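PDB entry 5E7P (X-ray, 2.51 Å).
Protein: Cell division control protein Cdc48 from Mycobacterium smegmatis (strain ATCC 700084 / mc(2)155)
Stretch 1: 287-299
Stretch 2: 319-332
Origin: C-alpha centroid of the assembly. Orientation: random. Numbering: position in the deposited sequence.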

# COMPACT_ATOMS: atom_id res chain seq x y z
N ARG A 287 -1.44 -12.77 27.27
CA ARG A 287 -1.58 -11.57 28.08
C ARG A 287 -3.03 -11.11 28.07
O ARG A 287 -3.80 -11.51 27.19
CB ARG A 287 -0.71 -10.44 27.52
CG ARG A 287 0.67 -10.87 27.06
CD ARG A 287 1.61 -11.09 28.22
NE ARG A 287 2.91 -11.57 27.78
CZ ARG A 287 3.92 -11.86 28.60
NH1 ARG A 287 3.76 -11.73 29.91
NH2 ARG A 287 5.07 -12.29 28.11
N ARG A 288 -3.40 -10.27 29.02
CA ARG A 288 -4.68 -9.59 28.94
C ARG A 288 -4.49 -8.32 28.11
O ARG A 288 -3.55 -7.55 28.33
CB ARG A 288 -5.28 -9.29 30.32
CG ARG A 288 -4.65 -8.14 31.09
CD ARG A 288 -5.25 -8.01 32.48
NE ARG A 288 -6.68 -7.72 32.46
CZ ARG A 288 -7.20 -6.50 32.53
NH1 ARG A 288 -8.52 -6.34 32.51
NH2 ARG A 288 -6.41 -5.44 32.61
N VAL A 289 -5.35 -8.12 27.12
CA VAL A 289 -5.17 -7.01 26.21
C VAL A 289 -6.34 -6.03 26.27
O VAL A 289 -7.49 -6.42 26.12
CB VAL A 289 -4.99 -7.49 24.76
CG1 VAL A 289 -4.70 -6.31 23.85
CG2 VAL A 289 -3.86 -8.50 24.69
N VAL A 290 -6.01 -4.77 26.50
CA VAL A 290 -6.99 -3.70 26.40
C VAL A 290 -6.83 -3.06 25.03
O VAL A 290 -5.82 -2.42 24.74
CB VAL A 290 -6.78 -2.65 27.50
CG1 VAL A 290 -7.80 -1.52 27.35
CG2 VAL A 290 -6.88 -3.29 28.87
N GLU A 291 -7.83 -3.25 24.17
CA GLU A 291 -7.73 -2.83 22.78
C GLU A 291 -8.68 -1.70 22.40
O GLU A 291 -9.88 -1.75 22.68
CB GLU A 291 -7.94 -4.02 21.85
CG GLU A 291 -7.79 -3.68 20.37
CD GLU A 291 -7.86 -4.91 19.49
OE1 GLU A 291 -7.99 -4.75 18.26
OE2 GLU A 291 -7.78 -6.04 20.02
N LEU A 292 -8.12 -0.67 21.77
CA LEU A 292 -8.91 0.40 21.17
C LEU A 292 -8.77 0.32 19.66
O LEU A 292 -7.68 0.04 19.14
CB LEU A 292 -8.42 1.77 21.64
CG LEU A 292 -8.88 2.30 23.00
CD1 LEU A 292 -8.25 3.66 23.26
CD2 LEU A 292 -10.40 2.40 23.05
N ASP A 293 -9.86 0.57 18.95
CA ASP A 293 -9.79 0.72 17.50
C ASP A 293 -9.53 2.18 17.17
O ASP A 293 -10.42 3.02 17.27
CB ASP A 293 -11.08 0.25 16.82
CG ASP A 293 -10.98 0.28 15.31
OD1 ASP A 293 -9.90 -0.08 14.78
OD2 ASP A 293 -11.96 0.66 14.65
N GLY A 294 -8.29 2.48 16.79
CA GLY A 294 -7.86 3.82 16.43
C GLY A 294 -8.83 4.65 15.61
O GLY A 294 -9.12 5.79 15.97
N PRO A 295 -9.32 4.10 14.49
CA PRO A 295 -10.27 4.85 13.66
C PRO A 295 -11.60 5.14 14.36
O PRO A 295 -12.10 6.26 14.23
CB PRO A 295 -10.50 3.91 12.47
CG PRO A 295 -9.26 3.11 12.38
CD PRO A 295 -8.84 2.89 13.80
N GLU A 296 -12.16 4.17 15.07
CA GLU A 296 -13.42 4.38 15.78
C GLU A 296 -13.30 5.46 16.85
O GLU A 296 -14.18 6.31 17.00
CB GLU A 296 -13.93 3.08 16.40
CG GLU A 296 -14.66 2.18 15.42
CD GLU A 296 -15.32 0.99 16.11
OE1 GLU A 296 -15.50 1.04 17.35
OE2 GLU A 296 -15.66 0.01 15.41
N VAL A 297 -12.20 5.43 17.60
CA VAL A 297 -11.95 6.42 18.63
C VAL A 297 -11.64 7.78 18.01
O VAL A 297 -12.16 8.80 18.47
CB VAL A 297 -10.80 6.01 19.56
CG1 VAL A 297 -10.62 7.03 20.67
CG2 VAL A 297 -11.06 4.63 20.14
N GLY A 298 -10.82 7.79 16.97
CA GLY A 298 -10.46 9.01 16.28
C GLY A 298 -11.65 9.76 15.69
O GLY A 298 -11.60 10.97 15.48
N ALA A 299 -12.73 9.03 15.42
CA ALA A 299 -13.94 9.61 14.83
C ALA A 299 -14.85 10.24 15.87
O ALA A 299 -15.72 11.05 15.54
CB ALA A 299 -14.70 8.56 14.04
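Stretch 2 319-332: SGGVLFIADVDALL

Stretch 2 runs alongside stretch 1 as a parallel strand, residues 322-326 of strand 321-326 pairing with 289-293; the two axes run at 14° to each other and come within 4.7 Å. Register is one to one, from Val 289 beside Val 322 to Asp 293 beside Ala 326. Hydrogen bonds alternate between the two strands: Val 322 N to Arg 288 O (3.0 Å), Val 290 N to Val 322 O (2.8 Å), Phe 324 N to Val 290 O (2.8 Å) and Leu 292 N to Phe 324 O (2.9 Å).

Arg 288 covers the most surface. Its side chain reaches Ser 319 and Gly 320: Arg 288 CD is 3.2 Å from Gly 320 O, Arg 288 NH2 gives that O a weak hydrogen bond (3.4 Å), and Ser 319 CB packs over one guanidinium face, 3.5 Å from Arg 288 NH2. Gly 320 and Gly 321 both have positive phi, where a CB would jam against the preceding carbonyl O; on Gly 321 it would also clash with Arg 288 O.

Val 322 and Phe 324 cover the most on stretch 2 and share a sheet face with Val 289 and Glu 291. Val 322 CG2 lies 4.1 Å from Arg 287 CB, Phe 324 CB meets Val 289 CG1 at 3.9 Å, and Phe 324 CD2 is 3.6 Å from Glu 291 CD. On the other face, Leu 323 CD1 touches Val 290 CG1 (3.8 Å).

Past the strand, Gly 294 N donates to Ala 326 O (2.9 Å) as stretch 1 turns into its helix, whose axis makes 81° with strand 321-326. A CB on Gly 294 would clash with Asp 327 O. Stretch 2 then makes a type I turn, Asp 327 to Ala 330, bringing Ala 330 CB to 3.7 Å from Pro 295 CA.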

# COMPACT_ATOMS: atom_id res chain seq x y z
N SER A 319 -4.92 -3.76 36.25
CA SER A 319 -4.50 -5.14 36.43
C SER A 319 -3.17 -5.43 35.73
O SER A 319 -2.53 -6.45 36.00
CB SER A 319 -5.58 -6.09 35.93
OG SER A 319 -5.64 -7.27 36.72
N GLY A 320 -2.76 -4.54 34.84
CA GLY A 320 -1.55 -4.76 34.06
C GLY A 320 -1.89 -5.39 32.72
O GLY A 320 -3.05 -5.70 32.45
N GLY A 321 -0.88 -5.59 31.88
CA GLY A 321 -1.09 -6.21 30.59
C GLY A 321 -0.71 -5.31 29.42
O GLY A 321 0.14 -4.44 29.56
N VAL A 322 -1.35 -5.53 28.28
CA VAL A 322 -1.01 -4.80 27.07
C VAL A 322 -2.12 -3.86 26.61
O VAL A 322 -3.26 -4.27 26.41
CB VAL A 322 -0.68 -5.77 25.91
CG1 VAL A 322 -0.34 -4.99 24.66
CG2 VAL A 322 0.46 -6.67 26.30
N LEU A 323 -1.77 -2.58 26.46
CA LEU A 323 -2.67 -1.61 25.84
C LEU A 323 -2.37 -1.59 24.34
O LEU A 323 -1.26 -1.25 23.93
CB LEU A 323 -2.49 -0.22 26.43
CG LEU A 323 -3.42 0.88 25.87
CD1 LEU A 323 -4.87 0.62 26.26
CD2 LEU A 323 -2.98 2.26 26.33
N PHE A 324 -3.35 -1.96 23.54
CA PHE A 324 -3.16 -2.04 22.09
C PHE A 324 -4.11 -1.12 21.33
O PHE A 324 -5.33 -1.21 21.46
CB PHE A 324 -3.30 -3.49 21.61
CG PHE A 324 -3.35 -3.64 20.12
CD1 PHE A 324 -2.43 -2.98 19.31
CD2 PHE A 324 -4.29 -4.46 19.52
CE1 PHE A 324 -2.48 -3.13 17.93
CE2 PHE A 324 -4.34 -4.61 18.14
CZ PHE A 324 -3.43 -3.94 17.35
N ILE A 325 -3.53 -0.23 20.53
CA ILE A 325 -4.31 0.63 19.65
C ILE A 325 -4.01 0.32 18.19
O ILE A 325 -2.94 0.63 17.68
CB ILE A 325 -4.05 2.13 19.93
CG1 ILE A 325 -4.41 2.47 21.37
CG2 ILE A 325 -4.87 2.99 18.98
CD1 ILE A 325 -4.15 3.92 21.74
N ALA A 326 -4.97 -0.32 17.53
CA ALA A 326 -4.83 -0.66 16.12
C ALA A 326 -5.00 0.59 15.26
O ALA A 326 -5.99 1.31 15.40
CB ALA A 326 -5.83 -1.73 15.72
N ASP A 327 -4.04 0.83 14.38
CA ASP A 327 -4.08 1.96 13.45
C ASP A 327 -4.21 3.29 14.19
O ASP A 327 -5.20 4.01 14.06
CB ASP A 327 -5.18 1.77 12.41
CG ASP A 327 -5.05 0.46 11.65
OD1 ASP A 327 -4.18 0.38 10.75
OD2 ASP A 327 -5.79 -0.49 11.96
N VAL A 328 -3.17 3.61 14.95
CA VAL A 328 -3.14 4.78 15.83
C VAL A 328 -2.99 6.08 15.03
O VAL A 328 -3.16 7.17 15.58
CB VAL A 328 -2.01 4.64 16.88
CG1 VAL A 328 -0.65 4.81 16.23
CG2 VAL A 328 -2.20 5.62 18.04
N ASP A 329 -2.67 5.97 13.75
CA ASP A 329 -2.51 7.17 12.93
C ASP A 329 -3.83 7.90 12.69
O ASP A 329 -3.85 9.09 12.38
CB ASP A 329 -1.81 6.85 11.60
CG ASP A 329 -2.49 5.72 10.84
OD1 ASP A 329 -2.92 4.75 11.49
OD2 ASP A 329 -2.59 5.82 9.60
N ALA A 330 -4.94 7.19 12.86
CA ALA A 330 -6.26 7.81 12.78
C ALA A 330 -6.59 8.53 14.08
O ALA A 330 -7.35 9.50 14.09
CB ALA A 330 -7.31 6.76 12.47
N LEU A 331 -6.03 8.04 15.18
CA LEU A 331 -6.23 8.65 16.49
C LEU A 331 -5.20 9.75 16.78
O LEU A 331 -5.53 10.77 17.38
CB LEU A 331 -6.18 7.58 17.59
CG LEU A 331 -6.14 8.03 19.05
CD1 LEU A 331 -7.42 8.78 19.42
CD2 LEU A 331 -5.93 6.84 19.98
N LEU A 332 -3.96 9.52 16.37
CA LEU A 332 -2.90 10.52 16.56
C LEU A 332 -2.20 10.87 15.25
O LEU A 332 -1.05 10.49 15.05
CB LEU A 332 -1.88 10.03 17.59
CG LEU A 332 -2.34 9.92 19.04
CD1 LEU A 332 -1.27 9.29 19.90
CD2 LEU A 332 -2.71 11.29 19.58
O HOH W 1 -7.98 -0.74 12.95
O HOH W 2 -8.65 12.18 15.43